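Local coordinates for aldose-aldose oxidoreductase (Caulobacter crescentus, PDB 5A04), which probably couples the oxidation of one aldose to the reduction of another, using a bound NADP(H) cofactor, at residues Phe89-Ala94 / Ile117-Lys122; Asp112-Ile117 / Asp316-Leu321; Gly124-Ile129 / Gly307-Val312. All coordinates share one frame; numbering follows the deposited sequence.

Interaction 1 (Phe89-Ala94 / Ile117-Lys122); sequences FTERAA and IAACKK
Thr90 OG1 hydrogen-bonds the carbonyl oxygen of His86 one turn earlier, which satisfies the buried hydroxyl within its own helix, while the other branch of the same side chain faces across the contact, Thr90 CG2 lying 4.0 Å from Cys120 SG. The torsion divides the two branches by chemistry: with chi1 at -69° the methyl is anti to the backbone N and OG1 is left beside it. Ala94 CB approaches the same sulfur, Cys120 SG, at 4.0 Å. These two carbons come from successive turns of 89-94, and SG settles against both as an apolar contact atom. Ala94 CB also meets backbone, with Ala119 O 3.8 Å from it, and Ala94 CB and Ala119 CB stand 4.4 Å apart. Toward the start of 89-94, Glu91 CG lies 3.9 Å from Ala119 CB; the glutamate offers its aliphatic stem, and its carboxylate is engaged by Arg87. The short axes run almost parallel, 7° apart, and approach to 8.8 Å. Helix 86-95 connects strands 76-79 and 99-102, and helix 110-123 connects 99-102 and 127-129: consecutive beta-alpha-beta crossovers of the parallel Rossmann sheet, right-handed as in this fold. Thr90 also touches Val79, Val100 and Cys102, which places the inner edge of the contact on that sheet. No hydrogen bond spans the two segments, so their cohesion rests on van der Waals contact among small groups, while Thr90 OG1 and Glu91 OE2 find their partners, His86 and Arg87, within helix 86-95.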
ATOM      1  N   PHE A  89       5.631 -27.615  22.233  1.00 14.44           N
ATOM      2  CA  PHE A  89       7.055 -27.929  22.215  1.00 14.63           C
ATOM      3  C   PHE A  89       7.883 -26.886  22.962  1.00 16.13           C
ATOM      4  O   PHE A  89       8.901 -27.219  23.561  1.00 16.97           O
ATOM      5  CB  PHE A  89       7.563 -28.083  20.774  1.00 14.22           C
ATOM      6  CG  PHE A  89       7.200 -29.397  20.152  1.00 16.47           C
ATOM      7  CD1 PHE A  89       7.720 -30.581  20.659  1.00 16.51           C
ATOM      8  CD2 PHE A  89       6.345 -29.450  19.069  1.00 16.26           C
ATOM      9  CE1 PHE A  89       7.402 -31.805  20.089  1.00 16.28           C
ATOM     10  CE2 PHE A  89       6.007 -30.679  18.491  1.00 19.34           C
ATOM     11  CZ  PHE A  89       6.546 -31.855  19.000  1.00 17.78           C
ATOM     12  N   THR A  90       7.445 -25.628  22.951  1.00 13.80           N
ATOM     13  CA  THR A  90       8.119 -24.597  23.730  1.00 13.87           C
ATOM     14  C   THR A  90       8.013 -24.907  25.222  1.00 13.94           C
ATOM     15  O   THR A  90       9.003 -24.829  25.944  1.00 15.45           O
ATOM     16  CB  THR A  90       7.535 -23.202  23.428  1.00 14.27           C
ATOM     17  OG1 THR A  90       7.901 -22.845  22.080  1.00 15.06           O
ATOM     18  CG2 THR A  90       8.078 -22.165  24.379  1.00 15.13           C
ATOM     19  N   GLU A  91       6.817 -25.277  25.674  1.00 14.97           N
ATOM     20  CA  GLU A  91       6.622 -25.603  27.086  1.00 17.15           C
ATOM     21  C   GLU A  91       7.459 -26.809  27.513  1.00 17.32           C
ATOM     22  O   GLU A  91       8.085 -26.794  28.575  1.00 16.40           O
ATOM     23  CB  GLU A  91       5.137 -25.861  27.362  1.00 16.17           C
ATOM     24  CG  GLU A  91       4.301 -24.603  27.238  1.00 17.21           C
ATOM     25  CD  GLU A  91       2.795 -24.881  27.243  1.00 21.47           C
ATOM     26  OE1 GLU A  91       2.360 -25.997  26.871  1.00 25.33           O
ATOM     27  OE2 GLU A  91       2.043 -23.964  27.586  1.00 24.09           O
ATOM     28  N   ARG A  92       7.476 -27.841  26.680  1.00 14.36           N
ATOM     29  CA  ARG A  92       8.271 -29.031  26.967  1.00 16.47           C
ATOM     30  C   ARG A  92       9.768 -28.714  26.987  1.00 16.60           C
ATOM     31  O   ARG A  92      10.499 -29.205  27.846  1.00 17.86           O
ATOM     32  CB  ARG A  92       7.959 -30.128  25.948  1.00 16.14           C
ATOM     33  CG  ARG A  92       6.579 -30.761  26.156  1.00 16.91           C
ATOM     34  CD  ARG A  92       6.223 -31.675  25.010  1.00 17.66           C
ATOM     35  NE  ARG A  92       7.030 -32.894  25.003  1.00 16.56           N
ATOM     36  CZ  ARG A  92       7.031 -33.781  24.009  1.00 16.80           C
ATOM     37  NH1 ARG A  92       6.297 -33.565  22.922  1.00 16.26           N
ATOM     38  NH2 ARG A  92       7.782 -34.880  24.092  1.00 17.78           N
ATOM     39  N   ALA A  93      10.215 -27.880  26.056  1.00 16.46           N
ATOM     40  CA  ALA A  93      11.614 -27.445  26.056  1.00 16.86           C
ATOM     41  C   ALA A  93      11.958 -26.702  27.349  1.00 16.78           C
ATOM     42  O   ALA A  93      12.992 -26.955  27.970  1.00 17.75           O
ATOM     43  CB  ALA A  93      11.893 -26.556  24.832  1.00 17.10           C
ATOM     44  N   ALA A  94      11.082 -25.786  27.758  1.00 16.94           N
ATOM     45  CA  ALA A  94      11.304 -25.042  28.995  1.00 18.93           C
ATOM     46  C   ALA A  94      11.334 -25.968  30.223  1.00 16.88           C
ATOM     47  O   ALA A  94      12.179 -25.801  31.107  1.00 18.73           O
ATOM     48  CB  ALA A  94      10.232 -23.955  29.165  1.00 17.05           C
ATOM     49  N   ILE A 117       5.207 -17.700  27.471  1.00 14.73           N
ATOM     50  CA  ILE A 117       6.020 -16.754  28.208  1.00 15.63           C
ATOM     51  C   ILE A 117       6.100 -17.171  29.678  1.00 17.13           C
ATOM     52  O   ILE A 117       7.180 -17.150  30.276  1.00 18.59           O
ATOM     53  CB  ILE A 117       5.457 -15.326  28.067  1.00 15.26           C
ATOM     54  CG1 ILE A 117       5.665 -14.834  26.622  1.00 16.64           C
ATOM     55  CG2 ILE A 117       6.112 -14.381  29.081  1.00 18.15           C
ATOM     56  CD1 ILE A 117       4.861 -13.577  26.257  1.00 19.24           C
ATOM     57  N   ALA A 118       4.965 -17.578  30.237  1.00 17.49           N
ATOM     58  CA  ALA A 118       4.911 -18.016  31.631  1.00 16.55           C
ATOM     59  C   ALA A 118       5.764 -19.262  31.868  1.00 18.61           C
ATOM     60  O   ALA A 118       6.397 -19.393  32.917  1.00 19.29           O
ATOM     61  CB  ALA A 118       3.450 -18.281  32.060  1.00 16.78           C
ATOM     62  N   ALA A 119       5.771 -20.180  30.901  1.00 16.87           N
ATOM     63  CA  ALA A 119       6.511 -21.429  31.059  1.00 18.15           C
ATOM     64  C   ALA A 119       8.012 -21.143  31.068  1.00 18.42           C
ATOM     65  O   ALA A 119       8.764 -21.698  31.886  1.00 18.61           O
ATOM     66  CB  ALA A 119       6.152 -22.423  29.950  1.00 17.33           C
ATOM     67  N   CYS A 120       8.451 -20.272  30.167  1.00 16.65           N
ATOM     68  CA  CYS A 120       9.875 -19.967  30.084  1.00 18.36           C
ATOM     69  C   CYS A 120      10.331 -19.180  31.307  1.00 19.00           C
ATOM     70  O   CYS A 120      11.431 -19.407  31.829  1.00 18.81           O
ATOM     71  CB  CYS A 120      10.179 -19.219  28.786  1.00 18.06           C
ATOM     72  SG  CYS A 120       9.979 -20.337  27.373  1.00 19.68           S
ATOM     73  N   LYS A 121       9.465 -18.286  31.783  1.00 19.18           N
ATOM     74  CA  LYS A 121       9.742 -17.519  32.994  1.00 19.85           C
ATOM     75  C   LYS A 121       9.863 -18.435  34.208  1.00 19.00           C
ATOM     76  O   LYS A 121      10.784 -18.289  35.016  1.00 21.36           O
ATOM     77  CB  LYS A 121       8.652 -16.472  33.238  1.00 21.61           C
ATOM     78  CG  LYS A 121       8.879 -15.616  34.490  1.00 26.96           C
ATOM     79  CD  LYS A 121       7.812 -14.532  34.613  1.00 29.27           C
ATOM     80  CE  LYS A 121       8.045 -13.648  35.835  1.00 37.88           C
ATOM     81  NZ  LYS A 121       7.815 -14.415  37.088  1.00 45.95           N
ATOM     82  N   LYS A 122       8.937 -19.376  34.336  1.00 19.52           N
ATOM     83  CA  LYS A 122       8.975 -20.323  35.442  1.00 20.62           C
ATOM     84  C   LYS A 122      10.277 -21.141  35.436  1.00 21.83           C
ATOM     85  O   LYS A 122      10.852 -21.427  36.488  1.00 20.57           O
ATOM     86  CB  LYS A 122       7.763 -21.250  35.379  1.00 21.79           C
ATOM     87  CG  LYS A 122       7.727 -22.283  36.498  1.00 26.59           C
ATOM     88  CD  LYS A 122       6.469 -23.121  36.407  1.00 29.09           C
ATOM     89  CE  LYS A 122       6.409 -24.171  37.515  1.00 37.32           C
ATOM     90  NZ  LYS A 122       5.196 -25.035  37.359  1.00 38.49           N
TER

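Interaction 2 (Asp112-Ile117 / Asp316-Leu321); sequences DCEAMI and DGLKDL
Leu318 fits its branched end among Cys113, Glu114 and Ile117, CD1 toward the first two and CD2 toward the third. CD1 packs on Cys113 CB at 3.8 Å and reaches the aliphatic Glu114 CG at 4.1 Å; the other methyl, CD2, meets Ile117 CD1 at 3.9 Å, the two side chains crossing at about a right angle. This fork is set by a leucine whose CG is anti to its backbone N (chi1 169°), which carries both methyls out toward the opposing helix. One turn on, Leu321 closes on the sulfur of Cys113, with CG 3.7 Å from SG and its neighbours CB and CD2 also within about 4 Å. Backbone separation is least where Cys113 CA and Leu318 CA stand 5.6 Å apart, beside Gly317. The helices run antiparallel, their short axes at 168° and 9.5 Å at closest approach, and they come from different domains: helix 110-123 from the Rossmann part, helix 314-333 from the C-terminal alpha/beta part. Asp316 and Asp320 turn to salt bridges with Arg195, whereas Glu114 lends its aliphatic CG at the rim. With no hydrogen bond across the seam, the two domains meet here through aliphatic carbons and the sulfur of Cys113.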
ATOM      1  N   ASP A 112      -2.182 -18.399  24.171  1.00 15.40           N
ATOM      2  CA  ASP A 112      -1.123 -19.388  23.992  1.00 16.03           C
ATOM      3  C   ASP A 112       0.253 -18.740  24.134  1.00 14.42           C
ATOM      4  O   ASP A 112       1.165 -19.325  24.723  1.00 14.59           O
ATOM      5  CB  ASP A 112      -1.246 -20.071  22.628  1.00 17.95           C
ATOM      6  CG  ASP A 112      -2.412 -21.053  22.558  1.00 20.33           C
ATOM      7  OD1 ASP A 112      -2.852 -21.552  23.616  1.00 21.41           O
ATOM      8  OD2 ASP A 112      -2.872 -21.334  21.429  1.00 25.19           O
ATOM      9  N   CYS A 113       0.408 -17.544  23.573  1.00 17.13           N
ATOM     10  CA  CYS A 113       1.651 -16.789  23.756  1.00 15.09           C
ATOM     11  C   CYS A 113       1.908 -16.538  25.233  1.00 15.74           C
ATOM     12  O   CYS A 113       3.023 -16.703  25.714  1.00 14.97           O
ATOM     13  CB  CYS A 113       1.608 -15.445  23.023  1.00 15.54           C
ATOM     14  SG  CYS A 113       1.494 -15.574  21.237  1.00 16.58           S
ATOM     15  N   GLU A 114       0.872 -16.124  25.956  1.00 15.05           N
ATOM     16  CA  GLU A 114       1.035 -15.853  27.382  1.00 15.24           C
ATOM     17  C   GLU A 114       1.488 -17.099  28.133  1.00 14.31           C
ATOM     18  O   GLU A 114       2.326 -17.017  29.030  1.00 16.70           O
ATOM     19  CB  GLU A 114      -0.270 -15.318  27.984  1.00 15.98           C
ATOM     20  CG  GLU A 114      -0.677 -13.967  27.398  1.00 18.39           C
ATOM     21  CD  GLU A 114      -2.013 -13.465  27.937  1.00 23.53           C
ATOM     22  OE1 GLU A 114      -2.947 -14.276  28.082  1.00 26.71           O
ATOM     23  OE2 GLU A 114      -2.123 -12.257  28.220  1.00 29.80           O
ATOM     24  N   ALA A 115       0.946 -18.252  27.752  1.00 14.89           N
ATOM     25  CA  ALA A 115       1.312 -19.513  28.393  1.00 15.69           C
ATOM     26  C   ALA A 115       2.774 -19.843  28.144  1.00 17.62           C
ATOM     27  O   ALA A 115       3.481 -20.311  29.036  1.00 16.29           O
ATOM     28  CB  ALA A 115       0.423 -20.633  27.894  1.00 16.10           C
ATOM     29  N   MET A 116       3.226 -19.583  26.923  1.00 15.16           N
ATOM     30  CA  MET A 116       4.607 -19.858  26.556  1.00 14.46           C
ATOM     31  C   MET A 116       5.562 -18.973  27.350  1.00 15.85           C
ATOM     32  O   MET A 116       6.581 -19.437  27.855  1.00 16.28           O
ATOM     33  CB  MET A 116       4.797 -19.665  25.046  1.00 15.28           C
ATOM     34  CG  MET A 116       4.082 -20.736  24.231  1.00 15.64           C
ATOM     35  SD  MET A 116       3.856 -20.220  22.513  1.00 16.41           S
ATOM     36  CE  MET A 116       5.549 -20.243  21.911  1.00 16.86           C
ATOM     37  N   ILE A 117       5.207 -17.700  27.471  1.00 14.73           N
ATOM     38  CA  ILE A 117       6.020 -16.754  28.208  1.00 15.63           C
ATOM     39  C   ILE A 117       6.100 -17.171  29.678  1.00 17.13           C
ATOM     40  O   ILE A 117       7.180 -17.150  30.276  1.00 18.59           O
ATOM     41  CB  ILE A 117       5.457 -15.326  28.067  1.00 15.26           C
ATOM     42  CG1 ILE A 117       5.665 -14.834  26.622  1.00 16.64           C
ATOM     43  CG2 ILE A 117       6.112 -14.381  29.081  1.00 18.15           C
ATOM     44  CD1 ILE A 117       4.861 -13.577  26.257  1.00 19.24           C
ATOM     45  N   ASP A 316       7.503  -9.608  22.055  1.00 19.64           N
ATOM     46  CA  ASP A 316       7.331  -9.110  20.685  1.00 18.93           C
ATOM     47  C   ASP A 316       6.343 -10.002  19.933  1.00 17.60           C
ATOM     48  O   ASP A 316       5.470  -9.512  19.202  1.00 19.12           O
ATOM     49  CB  ASP A 316       8.684  -9.058  19.952  1.00 19.57           C
ATOM     50  CG  ASP A 316       8.660  -8.149  18.720  1.00 26.44           C
ATOM     51  OD1 ASP A 316       8.105  -7.030  18.797  1.00 33.63           O
ATOM     52  OD2 ASP A 316       9.233  -8.544  17.683  1.00 27.78           O
ATOM     53  N   GLY A 317       6.474 -11.316  20.116  1.00 15.46           N
ATOM     54  CA  GLY A 317       5.590 -12.261  19.459  1.00 15.06           C
ATOM     55  C   GLY A 317       4.168 -12.072  19.955  1.00 18.03           C
ATOM     56  O   GLY A 317       3.205 -12.134  19.183  1.00 16.10           O
ATOM     57  N   LEU A 318       4.045 -11.830  21.258  1.00 15.50           N
ATOM     58  CA  LEU A 318       2.737 -11.615  21.880  1.00 16.09           C
ATOM     59  C   LEU A 318       2.080 -10.340  21.352  1.00 16.86           C
ATOM     60  O   LEU A 318       0.878 -10.312  21.078  1.00 18.07           O
ATOM     61  CB  LEU A 318       2.887 -11.538  23.400  1.00 14.51           C
ATOM     62  CG  LEU A 318       1.688 -11.059  24.223  1.00 18.77           C
ATOM     63  CD1 LEU A 318       0.466 -11.965  24.058  1.00 20.32           C
ATOM     64  CD2 LEU A 318       2.094 -10.956  25.695  1.00 19.93           C
ATOM     65  N   LYS A 319       2.870  -9.286  21.208  1.00 14.05           N
ATOM     66  CA  LYS A 319       2.345  -8.022  20.704  1.00 17.65           C
ATOM     67  C   LYS A 319       1.810  -8.191  19.284  1.00 17.57           C
ATOM     68  O   LYS A 319       0.761  -7.632  18.934  1.00 16.22           O
ATOM     69  CB  LYS A 319       3.419  -6.937  20.759  1.00 18.74           C
ATOM     70  CG  LYS A 319       3.623  -6.352  22.158  1.00 21.62           C
ATOM     71  CD  LYS A 319       4.898  -5.541  22.228  1.00 24.81           C
ATOM     72  CE  LYS A 319       5.109  -4.956  23.616  1.00 32.53           C
ATOM     73  NZ  LYS A 319       6.467  -4.340  23.703  1.00 34.75           N
ATOM     74  N   ASP A 320       2.490  -8.995  18.473  1.00 15.52           N
ATOM     75  CA  ASP A 320       1.959  -9.279  17.141  1.00 13.46           C
ATOM     76  C   ASP A 320       0.631 -10.030  17.224  1.00 15.78           C
ATOM     77  O   ASP A 320      -0.323  -9.672  16.525  1.00 15.07           O
ATOM     78  CB  ASP A 320       2.955 -10.085  16.296  1.00 13.22           C
ATOM     79  CG  ASP A 320       3.962  -9.198  15.566  1.00 16.08           C
ATOM     80  OD1 ASP A 320       3.775  -7.963  15.537  1.00 15.81           O
ATOM     81  OD2 ASP A 320       4.927  -9.751  15.002  1.00 16.54           O
ATOM     82  N   LEU A 321       0.549 -11.055  18.077  1.00 14.08           N
ATOM     83  CA  LEU A 321      -0.684 -11.845  18.151  1.00 14.21           C
ATOM     84  C   LEU A 321      -1.842 -10.984  18.635  1.00 12.69           C
ATOM     85  O   LEU A 321      -2.975 -11.202  18.218  1.00 15.86           O
ATOM     86  CB  LEU A 321      -0.534 -13.072  19.062  1.00 15.10           C
ATOM     87  CG  LEU A 321      -0.378 -14.399  18.308  1.00 15.30           C
ATOM     88  CD1 LEU A 321      -1.572 -14.683  17.398  1.00 18.35           C
ATOM     89  CD2 LEU A 321       0.944 -14.387  17.508  1.00 16.90           C
TER

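Interaction 3 (Gly124-Ile129 / Gly307-Val312); sequences GRKLMI and GREPIV
Lys126 and Glu309 meet at about a right angle, the lysine reaching over from the residue before strand 127-129, the glutamate chain bent at chi2. The lysine runs extended until its last torsion, chi4 -58°, turns the amine aside; NZ then stands 3.3 Å from Glu309 OE2 as a salt bridge and 3.1 Å from Arg308 O as a weak hydrogen bond. With an alanine here, the Glu309 carboxylate is likely to lose its charged mate across the contact, and Arg308 O its weak donor. Farther along, Met128 lies slanted over both Pro310 and Val312. Its extended chain lets CG touch Pro310 CB at 3.9 Å and carries the terminal CE on to Val312 CG2 at 3.7 Å. Leu300, His299 and Gln296 of helix 292-306 also touch this methionine, which is buried. The main chains join where Ile129 N donates to Val312 O at 3.0 Å (N-H...O 166°). Met128 CA adds a CA-H...O contact to the same oxygen, 3.5 Å away. Segments 126-129 and 307-312 point the same way, 18° apart end to end, yet they share this single main-chain hydrogen bond, so the loop does not extend the sheet by a regular strand. The geometry is that of an edge strand, the outermost 127-129 of the parallel Rossmann sheet, flanked by the linker between helices 292-306 and 314-333 of the C-terminal domain.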
ATOM      1  N   GLY A 124      13.085 -20.114  34.257  1.00 18.37           N
ATOM      2  CA  GLY A 124      14.238 -19.233  34.320  1.00 20.25           C
ATOM      3  C   GLY A 124      15.064 -19.353  33.047  1.00 20.92           C
ATOM      4  O   GLY A 124      16.299 -19.368  33.090  1.00 21.88           O
ATOM      5  N   ARG A 125      14.379 -19.463  31.916  1.00 18.73           N
ATOM      6  CA  ARG A 125      15.053 -19.605  30.625  1.00 20.73           C
ATOM      7  C   ARG A 125      14.574 -18.529  29.658  1.00 20.71           C
ATOM      8  O   ARG A 125      13.473 -17.995  29.794  1.00 20.50           O
ATOM      9  CB  ARG A 125      14.813 -21.001  30.040  1.00 19.89           C
ATOM     10  CG  ARG A 125      15.444 -22.144  30.861  1.00 21.47           C
ATOM     11  CD  ARG A 125      16.963 -21.987  30.947  1.00 22.30           C
ATOM     12  NE  ARG A 125      17.591 -23.073  31.702  1.00 23.82           N
ATOM     13  CZ  ARG A 125      17.948 -22.992  32.979  1.00 28.65           C
ATOM     14  NH1 ARG A 125      17.752 -21.870  33.658  1.00 28.00           N
ATOM     15  NH2 ARG A 125      18.508 -24.034  33.580  1.00 30.75           N
ATOM     16  N   LYS A 126      15.406 -18.206  28.678  1.00 17.36           N
ATOM     17  CA  LYS A 126      15.072 -17.144  27.742  1.00 17.18           C
ATOM     18  C   LYS A 126      14.234 -17.659  26.581  1.00 16.03           C
ATOM     19  O   LYS A 126      14.300 -18.840  26.216  1.00 19.47           O
ATOM     20  CB  LYS A 126      16.351 -16.482  27.233  1.00 20.15           C
ATOM     21  CG  LYS A 126      17.066 -15.725  28.339  1.00 21.30           C
ATOM     22  CD  LYS A 126      18.310 -15.013  27.840  1.00 26.39           C
ATOM     23  CE  LYS A 126      19.108 -14.461  29.019  1.00 29.47           C
ATOM     24  NZ  LYS A 126      18.283 -13.533  29.839  1.00 31.39           N
ATOM     25  N   LEU A 127      13.441 -16.757  26.016  1.00 17.28           N
ATOM     26  CA  LEU A 127      12.548 -17.065  24.902  1.00 16.55           C
ATOM     27  C   LEU A 127      12.711 -16.001  23.831  1.00 17.70           C
ATOM     28  O   LEU A 127      12.601 -14.806  24.115  1.00 19.97           O
ATOM     29  CB  LEU A 127      11.091 -17.122  25.378  1.00 17.04           C
ATOM     30  CG  LEU A 127       9.973 -17.293  24.346  1.00 15.55           C
ATOM     31  CD1 LEU A 127      10.146 -18.576  23.511  1.00 15.04           C
ATOM     32  CD2 LEU A 127       8.607 -17.283  25.079  1.00 16.91           C
ATOM     33  N   MET A 128      12.995 -16.429  22.608  1.00 14.62           N
ATOM     34  CA  MET A 128      13.165 -15.507  21.500  1.00 15.11           C
ATOM     35  C   MET A 128      12.347 -15.997  20.316  1.00 16.08           C
ATOM     36  O   MET A 128      12.263 -17.202  20.079  1.00 15.66           O
ATOM     37  CB  MET A 128      14.647 -15.393  21.119  1.00 16.18           C
ATOM     38  CG  MET A 128      14.894 -14.440  19.972  1.00 14.42           C
ATOM     39  SD  MET A 128      16.668 -14.359  19.614  1.00 16.19           S
ATOM     40  CE  MET A 128      16.646 -13.662  17.964  1.00 15.87           C
ATOM     41  N   ILE A 129      11.722 -15.068  19.596  1.00 15.72           N
ATOM     42  CA  ILE A 129      10.951 -15.400  18.404  1.00 14.21           C
ATOM     43  C   ILE A 129      11.790 -15.108  17.152  1.00 14.90           C
ATOM     44  O   ILE A 129      12.549 -14.139  17.115  1.00 17.32           O
ATOM     45  CB  ILE A 129       9.625 -14.605  18.358  1.00 16.53           C
ATOM     46  CG1 ILE A 129       8.891 -14.744  19.699  1.00 15.93           C
ATOM     47  CG2 ILE A 129       8.753 -15.035  17.167  1.00 16.24           C
ATOM     48  CD1 ILE A 129       8.570 -16.182  20.110  1.00 15.92           C
ATOM     49  N   GLY A 307      23.570 -12.543  29.903  1.00 25.63           N
ATOM     50  CA  GLY A 307      22.432 -12.269  30.768  1.00 29.73           C
ATOM     51  C   GLY A 307      21.609 -11.061  30.333  1.00 36.29           C
ATOM     52  O   GLY A 307      21.212 -10.234  31.160  1.00 37.09           O
ATOM     53  N   ARG A 308      21.351 -10.953  29.034  1.00 27.06           N
ATOM     54  CA  ARG A 308      20.542  -9.852  28.503  1.00 27.97           C
ATOM     55  C   ARG A 308      19.266 -10.388  27.856  1.00 27.28           C
ATOM     56  O   ARG A 308      19.148 -11.587  27.614  1.00 26.61           O
ATOM     57  CB  ARG A 308      21.352  -9.031  27.499  1.00 31.19           C
ATOM     58  CG  ARG A 308      22.529  -8.285  28.119  1.00 32.91           C
ATOM     59  CD  ARG A 308      23.434  -7.692  27.055  1.00 41.70           C
ATOM     60  NE  ARG A 308      24.500  -6.878  27.639  1.00 51.41           N
ATOM     61  CZ  ARG A 308      25.636  -6.570  27.018  1.00 53.71           C
ATOM     62  NH1 ARG A 308      25.870  -7.019  25.790  1.00 47.62           N
ATOM     63  NH2 ARG A 308      26.546  -5.819  27.630  1.00 55.53           N
ATOM     64  N   GLU A 309      18.310  -9.507  27.582  1.00 27.59           N
ATOM     65  CA  GLU A 309      17.043  -9.931  26.987  1.00 27.42           C
ATOM     66  C   GLU A 309      17.081  -9.794  25.471  1.00 24.78           C
ATOM     67  O   GLU A 309      17.551  -8.785  24.949  1.00 24.45           O
ATOM     68  CB  GLU A 309      15.872  -9.119  27.552  1.00 31.97           C
ATOM     69  CG  GLU A 309      15.710  -9.233  29.066  1.00 38.11           C
ATOM     70  CD  GLU A 309      15.768 -10.671  29.563  1.00 41.74           C
ATOM     71  OE1 GLU A 309      15.105 -11.554  28.964  1.00 47.43           O
ATOM     72  OE2 GLU A 309      16.488 -10.920  30.556  1.00 51.61           O
ATOM     73  N   PRO A 310      16.578 -10.814  24.756  1.00 22.81           N
ATOM     74  CA  PRO A 310      16.554 -10.732  23.289  1.00 21.50           C
ATOM     75  C   PRO A 310      15.791  -9.509  22.798  1.00 20.79           C
ATOM     76  O   PRO A 310      14.808  -9.108  23.425  1.00 21.78           O
ATOM     77  CB  PRO A 310      15.838 -12.019  22.870  1.00 20.23           C
ATOM     78  CG  PRO A 310      16.042 -12.966  24.012  1.00 23.44           C
ATOM     79  CD  PRO A 310      16.059 -12.098  25.256  1.00 24.20           C
ATOM     80  N   ILE A 311      16.217  -8.930  21.683  1.00 18.81           N
ATOM     81  CA  ILE A 311      15.526  -7.767  21.169  1.00 20.03           C
ATOM     82  C   ILE A 311      14.167  -8.150  20.582  1.00 21.55           C
ATOM     83  O   ILE A 311      13.299  -7.300  20.439  1.00 21.99           O
ATOM     84  CB  ILE A 311      16.346  -7.033  20.105  1.00 22.29           C
ATOM     85  CG1 ILE A 311      16.574  -7.925  18.886  1.00 21.78           C
ATOM     86  CG2 ILE A 311      17.670  -6.553  20.697  1.00 29.06           C
ATOM     87  CD1 ILE A 311      17.164  -7.172  17.704  1.00 28.42           C
ATOM     88  N   VAL A 312      13.992  -9.426  20.246  1.00 17.55           N
ATOM     89  CA  VAL A 312      12.692  -9.929  19.815  1.00 18.14           C
ATOM     90  C   VAL A 312      12.293 -11.099  20.720  1.00 19.87           C
ATOM     91  O   VAL A 312      12.357 -12.273  20.341  1.00 18.08           O
ATOM     92  CB  VAL A 312      12.687 -10.345  18.318  1.00 18.46           C
ATOM     93  CG1 VAL A 312      12.685  -9.098  17.426  1.00 22.48           C
ATOM     94  CG2 VAL A 312      13.877 -11.239  17.972  1.00 18.93           C
TER

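The three contacts lie 12 to 13 Å apart, centre to centre, around helix 110-123 and the strand that follows it. Interaction 1 stays within the Rossmann domain, while interactions 2 and 3 tie it to segments about 180 to 200 residues later. Along the chain, interaction 1 closes before interaction 3 opens, the segments of 1 and 2 alternate, and interaction 3 falls between the two segments of interaction 2. Ile117 belongs to both 1 and 2 but makes contact only in interaction 2. Leu127 CB packs on Cys120 SG at 3.9 Å, and Ile129 CG1 reaches Gly317 CA at 4.1 Å. One helix-strand unit therefore carries both internal packing and interdomain attachment in a protein that binds NADPH and glucose.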